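PDB 4HGP: 3-deoxy-D-manno-octulosonate 8-phosphate phosphatase KdsC, which catalyses the magnesium-dependent hydrolysis of 3-deoxy-D-manno-octulosonate 8-phosphate to KDO and inorganic phosphate in lipopolysaccharide biosynthesis. Local coordinates for residues 6-11 against 50-55; 42-47 against 146-151; 59-64 against 77-82. All coordinates share one frame; numbering follows the deposited sequence.

Contact 1: residues 6-11 against 50-55; sequences ENIKFV and ADIQVA
Phe10 and Val11 pair with Gln53 and Val54 as neighbouring parallel strands in the Rossmann-like sheet of the HAD fold. Gln53 straddles Phe10 in the usual parallel manner: its N donates to Lys9 O at 3.0 Å, and its O accepts from Val11 N at 2.9 Å. One step on, Ala55 N donates to Val11 O at 2.7 Å, a nearly straight bond of 164°.

Side chains then pack alternately on the two faces. The Phe10 ring, with CG anti to N (chi1 -169°), reaches over the neighbouring strand, with Gln53 O near its edge and CZ 3.4 Å from Ala55 CB. A small methyl suits this place because the flat ring takes up the room, and Leu91 and Ala95 of helix 84-95 pack on the ring from the same side of the sheet. On the other face Val11 CG2 meets Ile52 CG2 at 3.9 Å, and these branched, strand-favouring side chains lie under Ile155 of helix 147-158.

At the partly exposed end, bends at chi2 and chi3 of the Lys9 chain set NZ by Asp51 OD2, a 3.0 Å salt bridge on the anti side of the carboxylate. Behind that charge stands the helix end: Asp51, with positive phi (62°), is the C-prime residue of a Schellman motif in which Ile52 N bonds Leu47 O and Asp51 N bonds Met48 O. The Gln53 amide NE2 turns to Ala95 O. Water 1, held weakly by that same NE2, donates to Lys9 O at 2.8 Å, giving this carbonyl a second donor beside Gln53 N.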
loop_
_atom_site.group_PDB
_atom_site.type_symbol
_atom_site.label_atom_id
_atom_site.label_comp_id
_atom_site.label_asym_id
_atom_site.label_seq_id
_atom_site.Cartn_x
_atom_site.Cartn_y
_atom_site.Cartn_z
ATOM N N GLU A 6 32.418 -10.302 2.237
ATOM C CA GLU A 6 33.411 -10.151 3.294
ATOM C C GLU A 6 34.243 -8.881 3.194
ATOM O O GLU A 6 34.771 -8.390 4.195
ATOM C CB GLU A 6 34.355 -11.349 3.275
ATOM C CG GLU A 6 33.977 -12.424 4.239
ATOM C CD GLU A 6 34.971 -13.560 4.271
ATOM O OE1 GLU A 6 36.003 -13.491 3.567
ATOM O OE2 GLU A 6 34.718 -14.530 5.004
ATOM N N ASN A 7 34.383 -8.359 1.984
ATOM C CA ASN A 7 35.270 -7.227 1.766
ATOM C C ASN A 7 34.537 -5.936 1.414
ATOM O O ASN A 7 35.138 -4.987 0.913
ATOM C CB ASN A 7 36.309 -7.580 0.702
ATOM C CG ASN A 7 37.200 -8.742 1.119
ATOM O OD1 ASN A 7 37.532 -8.903 2.301
ATOM N ND2 ASN A 7 37.594 -9.557 0.149
ATOM N N ILE A 8 33.235 -5.903 1.685
ATOM C CA ILE A 8 32.452 -4.701 1.443
ATOM C C ILE A 8 32.654 -3.668 2.549
ATOM O O ILE A 8 32.493 -3.963 3.740
ATOM C CB ILE A 8 30.948 -4.999 1.259
ATOM C CG1 ILE A 8 30.727 -5.934 0.069
ATOM C CG2 ILE A 8 30.170 -3.703 1.072
ATOM C CD1 ILE A 8 31.494 -5.541 -1.181
ATOM N N LYS A 9 33.024 -2.456 2.138
ATOM C CA LYS A 9 33.247 -1.350 3.056
ATOM C C LYS A 9 32.343 -0.175 2.698
ATOM O O LYS A 9 32.322 0.844 3.386
ATOM C CB LYS A 9 34.712 -0.914 2.995
ATOM C CG LYS A 9 35.703 -2.030 3.256
ATOM C CD LYS A 9 35.716 -2.414 4.727
ATOM C CE LYS A 9 36.159 -1.243 5.575
ATOM N NZ LYS A 9 36.037 -1.542 7.013
ATOM N N PHE A 10 31.585 -0.320 1.617
ATOM C CA PHE A 10 30.798 0.790 1.094
ATOM C C PHE A 10 29.578 0.265 0.351
ATOM O O PHE A 10 29.699 -0.618 -0.492
ATOM C CB PHE A 10 31.665 1.626 0.152
ATOM C CG PHE A 10 31.048 2.940 -0.259
ATOM C CD1 PHE A 10 30.178 3.614 0.584
ATOM C CD2 PHE A 10 31.351 3.497 -1.493
ATOM C CE1 PHE A 10 29.615 4.822 0.205
ATOM C CE2 PHE A 10 30.796 4.704 -1.882
ATOM C CZ PHE A 10 29.928 5.369 -1.028
ATOM N N VAL A 11 28.411 0.808 0.679
ATOM C CA VAL A 11 27.167 0.439 0.008
ATOM C C VAL A 11 26.494 1.662 -0.606
ATOM O O VAL A 11 26.223 2.648 0.086
ATOM C CB VAL A 11 26.161 -0.220 0.976
ATOM C CG1 VAL A 11 24.867 -0.519 0.248
ATOM C CG2 VAL A 11 26.744 -1.487 1.595
ATOM N N ALA A 50 29.104 -0.501 11.811
ATOM C CA ALA A 50 30.031 -1.598 11.575
ATOM C C ALA A 50 31.145 -1.205 10.610
ATOM O O ALA A 50 31.779 -2.069 9.999
ATOM C CB ALA A 50 29.286 -2.807 11.049
ATOM N N ASP A 51 31.372 0.099 10.484
ATOM C CA ASP A 51 32.400 0.651 9.603
ATOM C C ASP A 51 32.173 0.333 8.127
ATOM O O ASP A 51 33.122 0.068 7.387
ATOM C CB ASP A 51 33.805 0.210 10.025
ATOM C CG ASP A 51 34.875 1.205 9.606
ATOM O OD1 ASP A 51 34.747 2.396 9.954
ATOM O OD2 ASP A 51 35.838 0.800 8.922
ATOM N N ILE A 52 30.911 0.358 7.714
ATOM C CA ILE A 52 30.547 0.274 6.312
ATOM C C ILE A 52 29.776 1.552 5.988
ATOM O O ILE A 52 28.704 1.792 6.545
ATOM C CB ILE A 52 29.649 -0.955 6.023
ATOM C CG1 ILE A 52 30.340 -2.246 6.471
ATOM C CG2 ILE A 52 29.282 -1.022 4.545
ATOM C CD1 ILE A 52 29.411 -3.441 6.509
ATOM N N GLN A 53 30.339 2.384 5.117
ATOM C CA GLN A 53 29.688 3.635 4.763
ATOM C C GLN A 53 28.486 3.371 3.869
ATOM O O GLN A 53 28.433 2.362 3.176
ATOM C CB GLN A 53 30.670 4.578 4.070
ATOM C CG GLN A 53 31.906 4.886 4.894
ATOM C CD GLN A 53 32.864 5.809 4.175
ATOM O OE1 GLN A 53 32.580 6.988 3.988
ATOM N NE2 GLN A 53 34.007 5.271 3.759
ATOM N N VAL A 54 27.522 4.282 3.884
ATOM C CA VAL A 54 26.334 4.132 3.055
ATOM C C VAL A 54 26.151 5.384 2.190
ATOM O O VAL A 54 26.282 6.505 2.674
ATOM C CB VAL A 54 25.069 3.871 3.925
ATOM C CG1 VAL A 54 23.817 3.771 3.055
ATOM C CG2 VAL A 54 25.238 2.613 4.773
ATOM N N ALA A 55 25.867 5.195 0.907
ATOM C CA ALA A 55 25.604 6.325 0.022
ATOM C C ALA A 55 24.321 6.137 -0.778
ATOM O O ALA A 55 23.881 5.012 -1.036
ATOM C CB ALA A 55 26.785 6.573 -0.909
HETATM O O HOH W 1 34.312 2.155 4.930
HETATM O O HOH W 2 33.562 -3.237 8.115
#

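Contact 2: residues 42-47 against 146-151; sequences LGIKML and GAFREM. With KDO (3-deoxy-alpha-D-manno-oct-2-ulopyranosonic acid), chain D.
Phe148 carries its CG opposite the backbone N (chi1 -174°), which sends the ring straight out at the facing helix, between Ile44 and Leu47. Arg149 starts the same way, but a bend at chi2 (59°) lays its chain beside Gly43. The Phe148 ring meets Ile44 CG1 at 3.4 Å from CE1, with Ile44 CD1 lying over one face. Met151 CE, from the ring's own helix, sits over the opposite face, 3.5 Å above the plane and offset toward the rim. Leu47 approaches from the direction opposite to the ring and brings CD1 to 3.6 Å from CZ, while Gly43 C lies at the ring edge.

Helices 38-49 and 147-158 cover the same face of the parallel Rossmann-like sheet, and their segments run in roughly the same direction, 31° apart with axes 8.9 Å from each other. Gly43 suits the crossing: with no side chain, it lets Arg149 CD rest 3.7 Å from its CA. Beyond CD, the guanidinium has Met46 SD over one face, 3.8 Å above the plane, and NH1 lies 3.7 Å from Leu42 CB. The thioether is a soft, apolar cover for a buried flat cation whose charge is probably balanced by others: NE pairs with Asp153, NH1 with Asp108 of the second subunit, and NH1 also bonds Arg39 O. Asp40, probably a substrate-binding residue, accepts the Arg149 backbone N-H. Leu42 N stands 2.9 Å from O2 of a bound KDO, a sugar hydrogen-bonded to Val38 O, Arg68 NH2 and Met178 O.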
loop_
_atom_site.group_PDB
_atom_site.type_symbol
_atom_site.label_atom_id
_atom_site.label_comp_id
_atom_site.label_asym_id
_atom_site.label_seq_id
_atom_site.Cartn_x
_atom_site.Cartn_y
_atom_site.Cartn_z
ATOM N N LEU A 42 17.048 1.005 10.075
ATOM C CA LEU A 42 17.868 0.390 11.101
ATOM C C LEU A 42 19.053 -0.329 10.486
ATOM O O LEU A 42 20.125 -0.320 11.056
ATOM C CB LEU A 42 17.063 -0.564 11.976
ATOM C CG LEU A 42 17.780 -0.831 13.302
ATOM C CD1 LEU A 42 18.151 0.472 13.995
ATOM C CD2 LEU A 42 16.918 -1.695 14.208
ATOM N N GLY A 43 18.852 -0.944 9.322
ATOM C CA GLY A 43 19.926 -1.622 8.621
ATOM C C GLY A 43 20.996 -0.639 8.189
ATOM O O GLY A 43 22.195 -0.939 8.240
ATOM N N ILE A 44 20.560 0.544 7.767
ATOM C CA ILE A 44 21.473 1.611 7.353
ATOM C C ILE A 44 22.373 2.040 8.507
ATOM O O ILE A 44 23.583 2.194 8.333
ATOM C CB ILE A 44 20.701 2.829 6.770
ATOM C CG1 ILE A 44 20.284 2.541 5.326
ATOM C CG2 ILE A 44 21.553 4.094 6.826
ATOM C CD1 ILE A 44 19.278 3.521 4.760
ATOM N N LYS A 45 21.778 2.204 9.686
ATOM C CA LYS A 45 22.516 2.590 10.887
ATOM C C LYS A 45 23.471 1.506 11.354
ATOM O O LYS A 45 24.547 1.802 11.869
ATOM C CB LYS A 45 21.555 2.936 12.025
ATOM C CG LYS A 45 20.614 4.097 11.733
ATOM C CD LYS A 45 21.362 5.334 11.261
ATOM C CE LYS A 45 22.348 5.834 12.302
ATOM N NZ LYS A 45 22.908 7.157 11.916
ATOM N N MET A 46 23.058 0.251 11.180
ATOM C CA MET A 46 23.869 -0.908 11.550
ATOM C C MET A 46 25.124 -1.036 10.695
ATOM O O MET A 46 26.206 -1.330 11.206
ATOM C CB MET A 46 23.039 -2.192 11.470
ATOM C CG MET A 46 21.993 -2.324 12.564
ATOM S SD MET A 46 20.932 -3.763 12.365
ATOM C CE MET A 46 19.993 -3.726 13.881
ATOM N N LEU A 47 24.979 -0.812 9.394
ATOM C CA LEU A 47 26.111 -0.848 8.477
ATOM C C LEU A 47 27.131 0.227 8.836
ATOM O O LEU A 47 28.327 -0.051 8.957
ATOM C CB LEU A 47 25.644 -0.636 7.036
ATOM C CG LEU A 47 24.937 -1.771 6.297
ATOM C CD1 LEU A 47 24.339 -1.244 4.998
ATOM C CD2 LEU A 47 25.895 -2.900 6.003
ATOM N N GLY A 146 11.955 -3.938 2.888
ATOM C CA GLY A 146 13.026 -4.475 3.699
ATOM C C GLY A 146 14.124 -5.094 2.858
ATOM O O GLY A 146 14.958 -5.840 3.368
ATOM N N ALA A 147 14.100 -4.799 1.561
ATOM C CA ALA A 147 15.087 -5.321 0.623
ATOM C C ALA A 147 16.485 -4.852 1.010
ATOM O O ALA A 147 17.437 -5.621 0.952
ATOM C CB ALA A 147 14.751 -4.905 -0.797
ATOM N N PHE A 148 16.609 -3.594 1.413
ATOM C CA PHE A 148 17.906 -3.092 1.853
ATOM C C PHE A 148 18.345 -3.836 3.118
ATOM O O PHE A 148 19.465 -4.324 3.192
ATOM C CB PHE A 148 17.875 -1.580 2.093
ATOM C CG PHE A 148 19.220 -0.989 2.417
ATOM C CD1 PHE A 148 19.737 -1.062 3.703
ATOM C CD2 PHE A 148 19.958 -0.345 1.439
ATOM C CE1 PHE A 148 20.979 -0.525 4.003
ATOM C CE2 PHE A 148 21.203 0.199 1.734
ATOM C CZ PHE A 148 21.711 0.113 3.018
ATOM N N ARG A 149 17.449 -3.948 4.097
ATOM C CA ARG A 149 17.779 -4.631 5.352
ATOM C C ARG A 149 18.206 -6.088 5.136
ATOM O O ARG A 149 19.065 -6.604 5.851
ATOM C CB ARG A 149 16.599 -4.576 6.325
ATOM C CG ARG A 149 16.831 -5.305 7.645
ATOM C CD ARG A 149 18.023 -4.769 8.432
ATOM N NE ARG A 149 18.091 -5.388 9.753
ATOM C CZ ARG A 149 17.344 -5.020 10.792
ATOM N NH1 ARG A 149 16.476 -4.018 10.673
ATOM N NH2 ARG A 149 17.465 -5.653 11.953
ATOM N N GLU A 150 17.599 -6.749 4.153
ATOM C CA GLU A 150 17.948 -8.127 3.844
ATOM C C GLU A 150 19.379 -8.176 3.362
ATOM O O GLU A 150 20.156 -9.058 3.742
ATOM C CB GLU A 150 17.032 -8.678 2.763
ATOM C CG GLU A 150 17.333 -10.123 2.403
ATOM C CD GLU A 150 16.623 -10.551 1.147
ATOM O OE1 GLU A 150 17.040 -11.570 0.550
ATOM O OE2 GLU A 150 15.646 -9.863 0.763
ATOM N N MET A 151 19.725 -7.214 2.519
ATOM C CA MET A 151 21.096 -7.094 2.053
ATOM C C MET A 151 22.055 -6.756 3.201
ATOM O O MET A 151 23.079 -7.428 3.381
ATOM C CB MET A 151 21.204 -6.036 0.958
ATOM C CG MET A 151 22.633 -5.736 0.547
ATOM S SD MET A 151 22.790 -4.279 -0.501
ATOM C CE MET A 151 22.349 -3.020 0.683
HETATM C C1 KDO D . 14.145 4.544 10.709
HETATM O O1A KDO D . 13.817 5.753 10.771
HETATM O O1B KDO D . 13.949 3.904 9.648
HETATM C C2 KDO D . 14.746 3.848 11.890
HETATM O O2 KDO D . 14.956 2.429 11.505
HETATM C C3 KDO D . 15.787 4.334 12.155
HETATM C C4 KDO D . 16.320 4.065 13.286
HETATM O O4 KDO D . 16.998 5.355 13.735
HETATM C C5 KDO D . 15.457 3.703 14.437
HETATM O O5 KDO D . 15.200 4.884 15.046
HETATM C C6 KDO D . 14.070 2.883 14.236
HETATM O O6 KDO D . 13.796 3.889 13.066
HETATM C C7 KDO D . 13.170 2.907 15.157
HETATM O O7 KDO D . 13.265 4.150 15.906
HETATM C C8 KDO D . 13.297 1.674 16.128
HETATM O O8 KDO D . 12.198 1.356 16.910
#

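Contact 3: residues 59-64 against 77-82. With KDO (3-deoxy-alpha-D-manno-oct-2-ulopyranosonic acid), chain B; VN4 (oxido(dioxo)vanadium), chain C.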
loop_
_atom_site.group_PDB
_atom_site.type_symbol
_atom_site.label_atom_id
_atom_site.label_comp_id
_atom_site.label_asym_id
_atom_site.label_seq_id
_atom_site.Cartn_x
_atom_site.Cartn_y
_atom_site.Cartn_z
ATOM N N GLY A 59 18.147 9.087 -9.478
ATOM C CA GLY A 59 17.883 9.892 -10.655
ATOM C C GLY A 59 16.870 10.991 -10.388
ATOM O O GLY A 59 16.608 11.833 -11.250
ATOM N N ARG A 60 16.284 10.972 -9.195
ATOM C CA ARG A 60 15.367 12.021 -8.759
ATOM C C ARG A 60 15.906 12.733 -7.525
ATOM O O ARG A 60 16.676 12.165 -6.748
ATOM C CB ARG A 60 13.977 11.450 -8.439
ATOM C CG ARG A 60 13.301 10.733 -9.589
ATOM C CD ARG A 60 11.829 10.537 -9.289
ATOM N NE ARG A 60 11.154 11.823 -9.159
ATOM C CZ ARG A 60 10.574 12.468 -10.163
ATOM N NH1 ARG A 60 10.568 11.943 -11.384
ATOM N NH2 ARG A 60 10.000 13.642 -9.945
ATOM N N ASP A 61 15.489 13.984 -7.352
ATOM C CA ASP A 61 15.869 14.772 -6.187
ATOM C C ASP A 61 14.616 15.430 -5.633
ATOM O O ASP A 61 13.726 15.820 -6.391
ATOM C CB ASP A 61 16.887 15.848 -6.572
ATOM C CG ASP A 61 17.529 16.521 -5.358
ATOM O OD1 ASP A 61 17.044 16.314 -4.233
ATOM O OD2 ASP A 61 18.525 17.259 -5.532
ATOM N N SER A 62 14.560 15.559 -4.315
ATOM C CA SER A 62 13.450 16.217 -3.630
ATOM C C SER A 62 13.876 16.601 -2.216
ATOM O O SER A 62 14.720 15.935 -1.617
ATOM C CB SER A 62 12.227 15.297 -3.566
ATOM O OG SER A 62 12.415 14.266 -2.608
ATOM N N PRO A 63 13.286 17.676 -1.669
ATOM C CA PRO A 63 13.537 18.044 -0.271
ATOM C C PRO A 63 13.151 16.917 0.691
ATOM O O PRO A 63 13.759 16.778 1.756
ATOM C CB PRO A 63 12.620 19.251 -0.059
ATOM C CG PRO A 63 12.402 19.810 -1.420
ATOM C CD PRO A 63 12.385 18.629 -2.338
ATOM N N ILE A 64 12.156 16.124 0.301
ATOM C CA ILE A 64 11.719 14.970 1.082
ATOM C C ILE A 64 12.821 13.932 1.216
ATOM O O ILE A 64 13.096 13.452 2.310
ATOM C CB ILE A 64 10.523 14.267 0.434
ATOM C CG1 ILE A 64 9.436 15.279 0.073
ATOM C CG2 ILE A 64 9.978 13.185 1.369
ATOM C CD1 ILE A 64 8.209 14.651 -0.512
ATOM N N PHE A 77 26.246 11.328 -1.298
ATOM C CA PHE A 77 25.092 11.117 -2.179
ATOM C C PHE A 77 25.084 12.016 -3.416
ATOM O O PHE A 77 25.539 13.148 -3.368
ATOM C CB PHE A 77 23.767 11.284 -1.409
ATOM C CG PHE A 77 23.611 12.620 -0.713
ATOM C CD1 PHE A 77 23.150 13.730 -1.401
ATOM C CD2 PHE A 77 23.898 12.753 0.638
ATOM C CE1 PHE A 77 22.996 14.947 -0.763
ATOM C CE2 PHE A 77 23.743 13.959 1.277
ATOM C CZ PHE A 77 23.294 15.059 0.580
ATOM N N PHE A 78 24.553 11.509 -4.519
ATOM C CA PHE A 78 24.289 12.334 -5.690
ATOM C C PHE A 78 22.834 12.144 -6.132
ATOM O O PHE A 78 22.399 11.022 -6.385
ATOM C CB PHE A 78 25.240 11.972 -6.832
ATOM C CG PHE A 78 26.674 12.380 -6.593
ATOM C CD1 PHE A 78 27.003 13.675 -6.214
ATOM C CD2 PHE A 78 27.695 11.459 -6.735
ATOM C CE1 PHE A 78 28.333 14.036 -6.002
ATOM C CE2 PHE A 78 29.019 11.812 -6.517
ATOM C CZ PHE A 78 29.336 13.100 -6.148
ATOM N N LEU A 79 22.082 13.237 -6.214
ATOM C CA LEU A 79 20.664 13.157 -6.541
ATOM C C LEU A 79 20.372 13.772 -7.914
ATOM O O LEU A 79 21.174 14.535 -8.434
ATOM C CB LEU A 79 19.826 13.826 -5.450
ATOM C CG LEU A 79 20.098 13.376 -4.015
ATOM C CD1 LEU A 79 19.154 14.072 -3.041
ATOM C CD2 LEU A 79 20.009 11.849 -3.871
ATOM N N GLY A 80 19.222 13.437 -8.489
ATOM C CA GLY A 80 18.883 13.857 -9.840
ATOM C C GLY A 80 19.874 13.378 -10.882
ATOM O O GLY A 80 20.070 14.018 -11.920
ATOM N N LYS A 81 20.491 12.233 -10.621
ATOM C CA LYS A 81 21.619 11.777 -11.424
ATOM C C LYS A 81 21.303 10.488 -12.186
ATOM O O LYS A 81 21.270 9.407 -11.607
ATOM C CB LYS A 81 22.836 11.587 -10.519
ATOM C CG LYS A 81 24.131 11.309 -11.253
ATOM C CD LYS A 81 24.911 12.584 -11.544
ATOM C CE LYS A 81 26.267 12.239 -12.142
ATOM N NZ LYS A 81 26.976 13.413 -12.719
ATOM N N LEU A 82 21.089 10.616 -13.494
ATOM C CA LEU A 82 20.600 9.513 -14.315
ATOM C C LEU A 82 21.710 8.707 -14.976
ATOM O O LEU A 82 21.499 7.562 -15.378
ATOM C CB LEU A 82 19.631 10.037 -15.375
ATOM C CG LEU A 82 18.251 10.398 -14.826
ATOM C CD1 LEU A 82 17.411 11.032 -15.910
ATOM C CD2 LEU A 82 17.572 9.160 -14.286
HETATM C C1 KDO B . 9.519 8.683 -13.015
HETATM O O1A KDO B . 9.323 9.818 -12.519
HETATM O O1B KDO B . 8.617 7.814 -12.946
HETATM C C2 KDO B . 10.821 8.345 -13.671
HETATM O O2 KDO B . 10.746 6.922 -14.091
HETATM C C3 KDO B . 10.978 9.020 -14.624
HETATM C C4 KDO B . 12.142 9.074 -15.154
HETATM O O4 KDO B . 12.307 10.514 -15.628
HETATM C C5 KDO B . 13.342 8.841 -14.314
HETATM O O5 KDO B . 13.686 10.074 -13.874
HETATM C C6 KDO B . 13.318 7.805 -13.064
HETATM O O6 KDO B . 11.961 8.493 -12.688
HETATM C C7 KDO B . 14.212 7.892 -12.140
HETATM O O7 KDO B . 14.680 9.264 -12.035
HETATM C C8 KDO B . 15.422 6.921 -12.409
HETATM O O8 KDO B . 16.253 6.619 -11.341
HETATM V V VN4 C . 16.117 5.793 -8.474
HETATM O O1 VN4 C . 16.042 6.698 -6.609
HETATM O O2 VN4 C . 14.837 4.239 -9.009
HETATM O O3 VN4 C . 17.697 6.308 -9.738
HETATM O O HOH W 3 20.389 17.504 -7.599
#
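Asp61 sets out toward residues 77-82, and its chi1 of -169°, with CG beside the carbonyl carbon, lays the side chain across Leu79 at about a right angle. Its CB rests 3.7 Å from Leu79 CB, and CG comes closer to the same methylene, at 3.5 Å. OD1 passes 3.3 Å from Leu79 CD1 and has a polar partner just beyond the segments; OD2 takes a 2.8 Å hydrogen bond from water 3 and a salt bridge from Arg66. Water 3 also donates to Leu79 O, tying the carboxylate to the opposing backbone. An acid suits this partly exposed place, with a cationic partner for its charge and leucine under its stem.

Beside it the backbones are joined by a weak bond, Gly80 N to Arg60 O at 3.3 Å. Gly80 turns here with positive phi (59°), a conformation glycine adopts easily. Gly59 leaves room for Leu82 CD2, and its N donates to O3 of the vanadate at 2.8 Å. Ser58, Lys84 and the backbone N of Val15 and Asp16 also hold this group, which marks the HAD phosphoryl site. Arg60, probably a substrate-binding residue, leaves the backbone away from residues 77-82, and its NH1 lies 2.7 Å from KDO O1A; its NE is salt-bridged to Glu31. Leu82 CD2 lies 3.6 Å from C8 of this KDO, which is hydrogen-bonded to the third subunit: the site lies between chains.

The loops belong to the beta-alpha-beta unit of strand 53-57, helix 63-72 and strand 76-78: Ser62 OG N-caps the helix at Leu65 N, and Leu79, just past strand 76-78, packs on Leu65 and Arg66.

Contacts 1 and 2 are buried and touch one another: helix 38-49 leads into strand 53-57, Val54 packs on Leu47, and Val11 on Met151. Contact 3 lies at the surface, its centre about 21 Å from that of contact 1 and about 20 Å from that of contact 2, in loops of the same sheet. Contact 1 rests on a regular backbone ladder, with its salt bridge at the more open end; contact 2 is side-chain packing between helices, its arginine salt-bridged by residues outside the segments; contact 3 has a single weak backbone bond across it and spends its polar groups on ligands, water and nearby charges. Contacts 2 and 3 both border KDO and the second subunit.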